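Local coordinates for protein mevalonate diphosphate decarboxylase (PDB 3LTO) that probably catalyses the ATP-dependent decarboxylation of mevalonate diphosphate to isopentenyl diphosphate, a step in isoprenoid biosynthesis, at residues I11-K15 / V280-A284; Y34-L39 / K174-H178; L177-I183 / P286-Y292. All coordinates share one frame; numbering follows the deposited sequence.

Contacts 1 and 2 both join the N-terminal domain sheet to the C-terminal domain sheet. Contact 3 lies within the second sheet and pairs two of its strands. The centres of contacts 1 and 2 are about 14 Å apart. Contact 3 is centred about 10 Å from contact 1 and about 12 Å from contact 2. Ile11 O meets Tyr34 N at 2.8 Å, a probable hydrogen bond between the first two. Thr281 O and His289 N, 2.9 Å apart, probably form a hydrogen bond that ties contact 1 to contact 3. Contacts 2 and 3 share Leu177 and His178. A bound sulfate lies about 3 Å from the side chain of Ala12 and may mark a pocket beside contact 1.

Contact 1 (I11-K15 / V280-A284); sequences IALIK and VTMDA
Lys15 meets Met282 and Asp283 through its ammonium group. NZ donates to Met282 O at 3.0 Å and forms a salt bridge with Asp283 OD1 at 3.1 Å. It also donates to Ala12 O in its own segment at 2.8 Å, so three oxygens surround it. NZ is modelled too close to a carbon of Thr281, so these three lengths are less certain than usual. The lysine chain bends at chi2 (-66°) and then runs straight, which brings NZ back beside Ala12.

A water adds a second polar link. It accepts from Ala12 N at 3.0 Å and probably donates to Asp283 OD1, also at 3.0 Å.

Two methyl groups rest against oxygens. Ile11 has CG1 anti to the backbone N (chi1 -180°); this sends the CG1 branch toward segment 280-284, and CD1 at its end lies 3.3 Å from Asp283 OD2. Thr281 turns its methyl CG2 to Ala12 O, 3.4 Å away. Its hydroxyl OG1 is buried here and has no partner in the model.

The two segments lie where the domains of this GHMP-type fold meet. Leu13 and Ile14 form a classic beta bulge opposite Leu32. They pack on helices 208-224 and 228-247, and Lys15 N bonds to Glu238 of the latter. Selenomethionine Met282 touches Phe239 and His243 of helix 228-247 and Val288 of strand 288-292.

Contact 2 (Y34-L39 / K174-H178); sequences YTLSNL and KDLLH
Tyr34 lays one face of its ring against Leu176. The methyl CD1 of Leu176 stands 3.7 Å from the ring centroid of Tyr34, only 8° off the normal, a well-centred CH-pi contact. The Tyr34 hydroxyl reaches past this methyl to the backbone. Leu176 N donates to Tyr34 OH at 3.0 Å in a nearly straight bond (173°). The bond fixes the far end of the ring against the chain.

His178 forms the second site. Leu36 CD2 lies over one face of its ring, 3.7 Å from the centroid and somewhat off the normal. Leu36 CD1 approaches the same imidazole at His178 NE2, 3.5 Å away. Leu39 CD1 sits at the ring edge, 4.2 Å from His178 NE2.

The contact joins strand 31-47 of the N-terminal domain to the start of strand 177-182 in the C-terminal sheet. Leu36 is the centre of an inverse gamma turn and begins a type I beta turn that ends at Leu39. The chain folds back there, and both leucines come to the histidine.

Tyr34 has CG anti to the backbone N (chi1 -177°), which sends the ring toward segment 174-178, where it meets Leu176. Its ring also meets Trp158, and its side chain packs on Pro157 and Ile11.

Contact 3 (L177-I183 / P286-Y292); sequences LHQVIVI and PNVHLLY
Ile181, Val288 and Leu290 form the apolar centre, with Ile183 beside them. Ile181 CD1 meets Leu290 CD1 at 4.2 Å, and Ile183 CD1 meets Val288 CG2 at the same distance. Strands 177-182 and 288-292 are an antiparallel pair, the two inner strands of a four-stranded sheet in the GHMP-type C-terminal domain. Helices 258-274 and 297-308 pack on this face: Leu290 touches Ile267, and Ile181 touches Leu308.

Three hydrogen-bonded pairs hold the backbones together: Leu177 with Tyr292, Gln179 with Leu290, and Ile181 with Val288. Each gives two N-H...O bonds. The bond from Leu290 N to Gln179 O is 2.7 Å long and points almost straight down the carbonyl.

His178, Val180, His289 and Leu291 lie on the other face. The His178 and His289 rings are nearly coplanar, with planes 6° apart and centroids 5.2 Å apart. They meet rim to rim, so this is no stack. Val180 CG1 sits over one face of the His289 ring. His178 ND1 adds a weak bond to Leu290 O at 3.4 Å. Leu290 O also accepts from Gln179 N, so the ring is a second, weaker donor to it.

Polar groups lie farther out. Gln179 reaches with an extended chain to the edge of the Tyr292 ring, where OE1 is 3.3 Å from CE2. Its amide stands almost upright to the ring, at 88°. One water joins Gln179 OE1 to Tyr292 OH. Toward the other end of the pair, Asn287 ND2 bonds to Ser105 O in a loop of the N-terminal domain. Its OD1 takes the place of a backbone carbonyl and accepts from Ile183 N at 3.2 Å, with a bent N-H...O angle of 144°.

Contact 1 (I11-K15 / V280-A284)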
# COMPACT_ATOMS: atom_id res chain seq x y z
N ILE A 11 -13.83 -4.24 15.43
CA ILE A 11 -15.09 -3.71 14.91
C ILE A 11 -14.86 -2.41 14.13
O ILE A 11 -14.35 -1.42 14.66
CB ILE A 11 -16.09 -3.44 16.05
CG1 ILE A 11 -17.40 -2.90 15.49
CG2 ILE A 11 -15.49 -2.45 17.04
CD1 ILE A 11 -18.14 -3.88 14.61
N ALA A 12 -15.25 -2.43 12.86
CA ALA A 12 -15.07 -1.28 11.98
C ALA A 12 -16.11 -0.17 12.11
O ALA A 12 -17.31 -0.43 12.13
CB ALA A 12 -15.02 -1.77 10.53
N LEU A 13 -15.62 1.06 12.21
CA LEU A 13 -16.48 2.25 12.28
C LEU A 13 -16.72 2.69 10.82
O LEU A 13 -17.81 3.17 10.48
CB LEU A 13 -15.78 3.36 13.09
CG LEU A 13 -15.96 3.31 14.62
CD1 LEU A 13 -15.72 1.90 15.12
CD2 LEU A 13 -15.01 4.28 15.29
N ILE A 14 -15.68 2.54 9.99
CA ILE A 14 -15.76 2.84 8.55
C ILE A 14 -15.56 1.44 7.94
O ILE A 14 -14.56 0.77 8.23
CB ILE A 14 -14.63 3.78 8.09
CG1 ILE A 14 -14.74 5.13 8.82
CG2 ILE A 14 -14.72 4.00 6.58
CD1 ILE A 14 -16.00 5.92 8.49
N LYS A 15 -16.49 1.00 7.10
CA LYS A 15 -16.45 -0.35 6.55
C LYS A 15 -15.62 -0.63 5.30
O LYS A 15 -15.67 0.11 4.32
CB LYS A 15 -17.87 -0.85 6.25
CG LYS A 15 -18.93 -0.53 7.31
CD LYS A 15 -18.66 -1.24 8.61
CE LYS A 15 -19.80 -1.01 9.60
NZ LYS A 15 -19.54 -1.66 10.92
N VAL A 280 -22.72 3.66 17.71
CA VAL A 280 -23.39 2.46 17.24
C VAL A 280 -22.99 2.03 15.84
O VAL A 280 -22.82 2.87 14.95
CB VAL A 280 -24.93 2.66 17.28
CG1 VAL A 280 -25.64 1.36 16.90
CG2 VAL A 280 -25.35 3.13 18.66
N THR A 281 -22.83 0.72 15.65
CA THR A 281 -22.48 0.17 14.35
C THR A 281 -23.06 -1.22 14.21
O THR A 281 -23.44 -1.84 15.20
CB THR A 281 -20.98 -0.02 14.14
OG1 THR A 281 -20.25 0.86 14.99
CG2 THR A 281 -20.63 0.28 12.71
N MSE A 282 -23.08 -1.68 12.97
CA MSE A 282 -23.56 -2.99 12.60
C MSE A 282 -22.72 -3.51 11.44
O MSE A 282 -22.29 -2.73 10.59
CB MSE A 282 -25.00 -2.94 12.12
CG MSE A 282 -26.02 -2.46 13.12
SE MSE A 282 -27.80 -2.74 12.38
CE MSE A 282 -28.04 -4.60 12.87
N ASP A 283 -22.49 -4.82 11.40
CA ASP A 283 -21.76 -5.43 10.30
C ASP A 283 -22.80 -6.14 9.44
O ASP A 283 -23.99 -5.90 9.60
CB ASP A 283 -20.74 -6.44 10.83
CG ASP A 283 -19.59 -5.77 11.54
OD1 ASP A 283 -19.10 -4.74 11.02
OD2 ASP A 283 -19.17 -6.28 12.60
N ALA A 284 -22.36 -7.00 8.53
CA ALA A 284 -23.30 -7.73 7.70
C ALA A 284 -23.88 -8.82 8.59
O ALA A 284 -23.57 -10.00 8.42
CB ALA A 284 -22.59 -8.35 6.48
O HOH W 1 -16.16 -4.77 11.27

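Contact 2 (Y34-L39 / K174-H178)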
# COMPACT_ATOMS: atom_id res chain seq x y z
N TYR A 34 -11.95 -0.65 15.76
CA TYR A 34 -11.51 -0.65 17.15
C TYR A 34 -11.13 -2.10 17.46
O TYR A 34 -11.87 -3.02 17.12
CB TYR A 34 -12.65 -0.23 18.07
CG TYR A 34 -12.23 -0.14 19.53
CD1 TYR A 34 -11.23 0.73 19.93
CD2 TYR A 34 -12.82 -0.95 20.49
CE1 TYR A 34 -10.81 0.80 21.26
CE2 TYR A 34 -12.42 -0.90 21.82
CZ TYR A 34 -11.41 -0.02 22.20
OH TYR A 34 -10.99 0.04 23.51
N THR A 35 -9.99 -2.30 18.10
CA THR A 35 -9.57 -3.65 18.43
C THR A 35 -10.20 -4.10 19.74
O THR A 35 -9.97 -3.50 20.79
CB THR A 35 -8.02 -3.74 18.50
OG1 THR A 35 -7.46 -3.22 17.28
CG2 THR A 35 -7.57 -5.19 18.65
N LEU A 36 -11.03 -5.14 19.68
CA LEU A 36 -11.71 -5.66 20.86
C LEU A 36 -10.83 -6.71 21.54
O LEU A 36 -11.06 -7.91 21.43
CB LEU A 36 -13.05 -6.27 20.44
CG LEU A 36 -14.00 -5.28 19.75
CD1 LEU A 36 -15.14 -6.02 19.07
CD2 LEU A 36 -14.54 -4.31 20.79
N SER A 37 -9.84 -6.23 22.27
CA SER A 37 -8.88 -7.09 22.95
C SER A 37 -9.41 -8.18 23.87
O SER A 37 -8.68 -9.12 24.19
CB SER A 37 -7.87 -6.21 23.71
OG SER A 37 -7.07 -5.50 22.78
N ASN A 38 -10.66 -8.09 24.30
CA ASN A 38 -11.22 -9.11 25.18
C ASN A 38 -11.82 -10.29 24.42
O ASN A 38 -11.89 -11.39 24.95
CB ASN A 38 -12.25 -8.48 26.11
CG ASN A 38 -11.64 -7.44 27.04
OD1 ASN A 38 -10.92 -7.79 27.98
ND2 ASN A 38 -11.90 -6.17 26.77
N LEU A 39 -12.25 -10.07 23.18
CA LEU A 39 -12.81 -11.15 22.38
C LEU A 39 -11.64 -11.73 21.60
O LEU A 39 -11.01 -11.04 20.79
CB LEU A 39 -13.88 -10.60 21.42
CG LEU A 39 -15.09 -9.89 22.05
CD1 LEU A 39 -16.04 -9.43 20.95
CD2 LEU A 39 -15.82 -10.82 23.02
N LYS A 174 -9.73 5.37 24.23
CA LYS A 174 -9.17 4.06 24.50
C LYS A 174 -9.96 3.42 25.65
O LYS A 174 -10.68 4.11 26.37
CB LYS A 174 -7.69 4.19 24.90
CG LYS A 174 -6.85 5.00 23.90
CD LYS A 174 -5.53 5.47 24.52
CE LYS A 174 -4.72 6.32 23.54
NZ LYS A 174 -5.43 7.58 23.14
N ASP A 175 -9.82 2.12 25.83
CA ASP A 175 -10.54 1.44 26.89
C ASP A 175 -12.03 1.77 26.78
O ASP A 175 -12.63 2.29 27.72
CB ASP A 175 -10.03 1.86 28.27
CG ASP A 175 -8.58 1.46 28.51
OD1 ASP A 175 -8.24 0.28 28.25
OD2 ASP A 175 -7.79 2.31 28.97
N LEU A 176 -12.62 1.48 25.63
CA LEU A 176 -14.04 1.74 25.44
C LEU A 176 -14.83 0.58 26.01
O LEU A 176 -14.31 -0.53 26.12
CB LEU A 176 -14.36 1.86 23.95
CG LEU A 176 -13.63 2.95 23.16
CD1 LEU A 176 -13.95 2.79 21.68
CD2 LEU A 176 -14.04 4.33 23.67
N LEU A 177 -16.07 0.82 26.39
CA LEU A 177 -16.91 -0.26 26.89
C LEU A 177 -17.66 -0.75 25.65
O LEU A 177 -18.31 0.03 24.97
CB LEU A 177 -17.91 0.25 27.94
CG LEU A 177 -18.94 -0.80 28.39
CD1 LEU A 177 -18.23 -2.00 29.01
CD2 LEU A 177 -19.91 -0.17 29.39
N HIS A 178 -17.55 -2.04 25.36
CA HIS A 178 -18.20 -2.62 24.19
C HIS A 178 -19.32 -3.60 24.54
O HIS A 178 -19.08 -4.61 25.20
CB HIS A 178 -17.14 -3.32 23.31
CG HIS A 178 -17.71 -4.22 22.26
ND1 HIS A 178 -18.61 -3.79 21.30
CD2 HIS A 178 -17.46 -5.52 21.97
CE1 HIS A 178 -18.89 -4.78 20.48
NE2 HIS A 178 -18.20 -5.84 20.86

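Contact 3 (L177-I183 / P286-Y292)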
# COMPACT_ATOMS: atom_id res chain seq x y z
N LEU A 177 -16.07 0.82 26.39
CA LEU A 177 -16.91 -0.26 26.89
C LEU A 177 -17.66 -0.75 25.65
O LEU A 177 -18.31 0.03 24.97
CB LEU A 177 -17.91 0.25 27.94
CG LEU A 177 -18.94 -0.80 28.39
CD1 LEU A 177 -18.23 -2.00 29.01
CD2 LEU A 177 -19.91 -0.17 29.39
N HIS A 178 -17.55 -2.04 25.36
CA HIS A 178 -18.20 -2.62 24.19
C HIS A 178 -19.32 -3.60 24.54
O HIS A 178 -19.08 -4.61 25.20
CB HIS A 178 -17.14 -3.32 23.31
CG HIS A 178 -17.71 -4.22 22.26
ND1 HIS A 178 -18.61 -3.79 21.30
CD2 HIS A 178 -17.46 -5.52 21.97
CE1 HIS A 178 -18.89 -4.78 20.48
NE2 HIS A 178 -18.20 -5.84 20.86
N GLN A 179 -20.53 -3.29 24.09
CA GLN A 179 -21.69 -4.15 24.33
C GLN A 179 -22.34 -4.52 23.00
O GLN A 179 -22.36 -3.73 22.06
CB GLN A 179 -22.73 -3.45 25.21
CG GLN A 179 -22.21 -2.99 26.55
CD GLN A 179 -23.28 -2.30 27.38
OE1 GLN A 179 -24.08 -1.53 26.86
NE2 GLN A 179 -23.28 -2.57 28.68
N VAL A 180 -22.89 -5.73 22.94
CA VAL A 180 -23.55 -6.23 21.74
C VAL A 180 -24.98 -6.66 22.02
O VAL A 180 -25.24 -7.52 22.87
CB VAL A 180 -22.80 -7.44 21.15
CG1 VAL A 180 -23.39 -7.79 19.79
CG2 VAL A 180 -21.32 -7.13 21.03
N ILE A 181 -25.92 -6.05 21.31
CA ILE A 181 -27.32 -6.41 21.46
C ILE A 181 -27.53 -7.54 20.47
O ILE A 181 -27.54 -7.33 19.26
CB ILE A 181 -28.25 -5.24 21.12
CG1 ILE A 181 -28.03 -4.11 22.13
CG2 ILE A 181 -29.70 -5.70 21.12
CD1 ILE A 181 -28.53 -2.76 21.67
N VAL A 182 -27.68 -8.75 21.00
CA VAL A 182 -27.86 -9.93 20.18
C VAL A 182 -29.28 -10.09 19.68
O VAL A 182 -30.20 -10.31 20.47
CB VAL A 182 -27.48 -11.19 20.96
CG1 VAL A 182 -27.56 -12.41 20.05
CG2 VAL A 182 -26.10 -11.03 21.56
N ILE A 183 -29.46 -9.97 18.37
CA ILE A 183 -30.76 -10.14 17.76
C ILE A 183 -30.71 -11.45 16.98
O ILE A 183 -29.96 -11.57 16.01
CB ILE A 183 -31.08 -8.95 16.83
CG1 ILE A 183 -31.25 -7.68 17.67
CG2 ILE A 183 -32.34 -9.24 16.03
CD1 ILE A 183 -31.53 -6.44 16.86
N PRO A 286 -27.17 -9.40 12.08
CA PRO A 286 -28.28 -8.88 12.90
C PRO A 286 -27.94 -8.15 14.20
O PRO A 286 -28.71 -7.29 14.64
CB PRO A 286 -29.10 -10.13 13.18
CG PRO A 286 -28.01 -11.16 13.39
CD PRO A 286 -27.09 -10.87 12.21
N ASN A 287 -26.80 -8.47 14.81
CA ASN A 287 -26.41 -7.84 16.07
C ASN A 287 -26.15 -6.34 15.97
O ASN A 287 -25.77 -5.84 14.92
CB ASN A 287 -25.16 -8.52 16.65
CG ASN A 287 -25.40 -9.98 17.03
OD1 ASN A 287 -26.53 -10.41 17.27
ND2 ASN A 287 -24.32 -10.75 17.09
N VAL A 288 -26.35 -5.64 17.07
CA VAL A 288 -26.11 -4.20 17.11
C VAL A 288 -25.02 -3.94 18.14
O VAL A 288 -25.14 -4.36 19.29
CB VAL A 288 -27.38 -3.42 17.49
CG1 VAL A 288 -27.05 -1.94 17.66
CG2 VAL A 288 -28.45 -3.59 16.41
N HIS A 289 -23.97 -3.25 17.72
CA HIS A 289 -22.85 -2.95 18.60
C HIS A 289 -22.89 -1.56 19.22
O HIS A 289 -23.14 -0.55 18.55
CB HIS A 289 -21.52 -3.11 17.85
CG HIS A 289 -21.28 -4.50 17.36
ND1 HIS A 289 -20.35 -5.34 17.94
CD2 HIS A 289 -21.88 -5.22 16.38
CE1 HIS A 289 -20.40 -6.52 17.34
NE2 HIS A 289 -21.31 -6.47 16.39
N LEU A 290 -22.63 -1.53 20.51
CA LEU A 290 -22.59 -0.29 21.26
C LEU A 290 -21.15 -0.08 21.73
O LEU A 290 -20.47 -1.03 22.12
CB LEU A 290 -23.51 -0.36 22.48
CG LEU A 290 -25.00 -0.65 22.30
CD1 LEU A 290 -25.70 -0.45 23.65
CD2 LEU A 290 -25.60 0.29 21.25
N LEU A 291 -20.70 1.17 21.67
CA LEU A 291 -19.36 1.54 22.11
C LEU A 291 -19.53 2.77 23.00
O LEU A 291 -20.12 3.77 22.58
CB LEU A 291 -18.46 1.87 20.92
CG LEU A 291 -17.99 0.65 20.12
CD1 LEU A 291 -17.21 1.11 18.90
CD2 LEU A 291 -17.13 -0.24 21.01
N TYR A 292 -19.01 2.67 24.22
CA TYR A 292 -19.10 3.75 25.20
C TYR A 292 -17.71 4.16 25.62
O TYR A 292 -16.78 3.35 25.59
CB TYR A 292 -19.83 3.27 26.46
CG TYR A 292 -21.32 3.07 26.33
CD1 TYR A 292 -22.20 4.14 26.45
CD2 TYR A 292 -21.86 1.80 26.14
CE1 TYR A 292 -23.58 3.95 26.39
CE2 TYR A 292 -23.24 1.60 26.08
CZ TYR A 292 -24.09 2.68 26.21
OH TYR A 292 -25.45 2.49 26.16
O HOH W 2 -25.90 0.33 27.30
O HOH W 3 -27.31 -13.01 16.52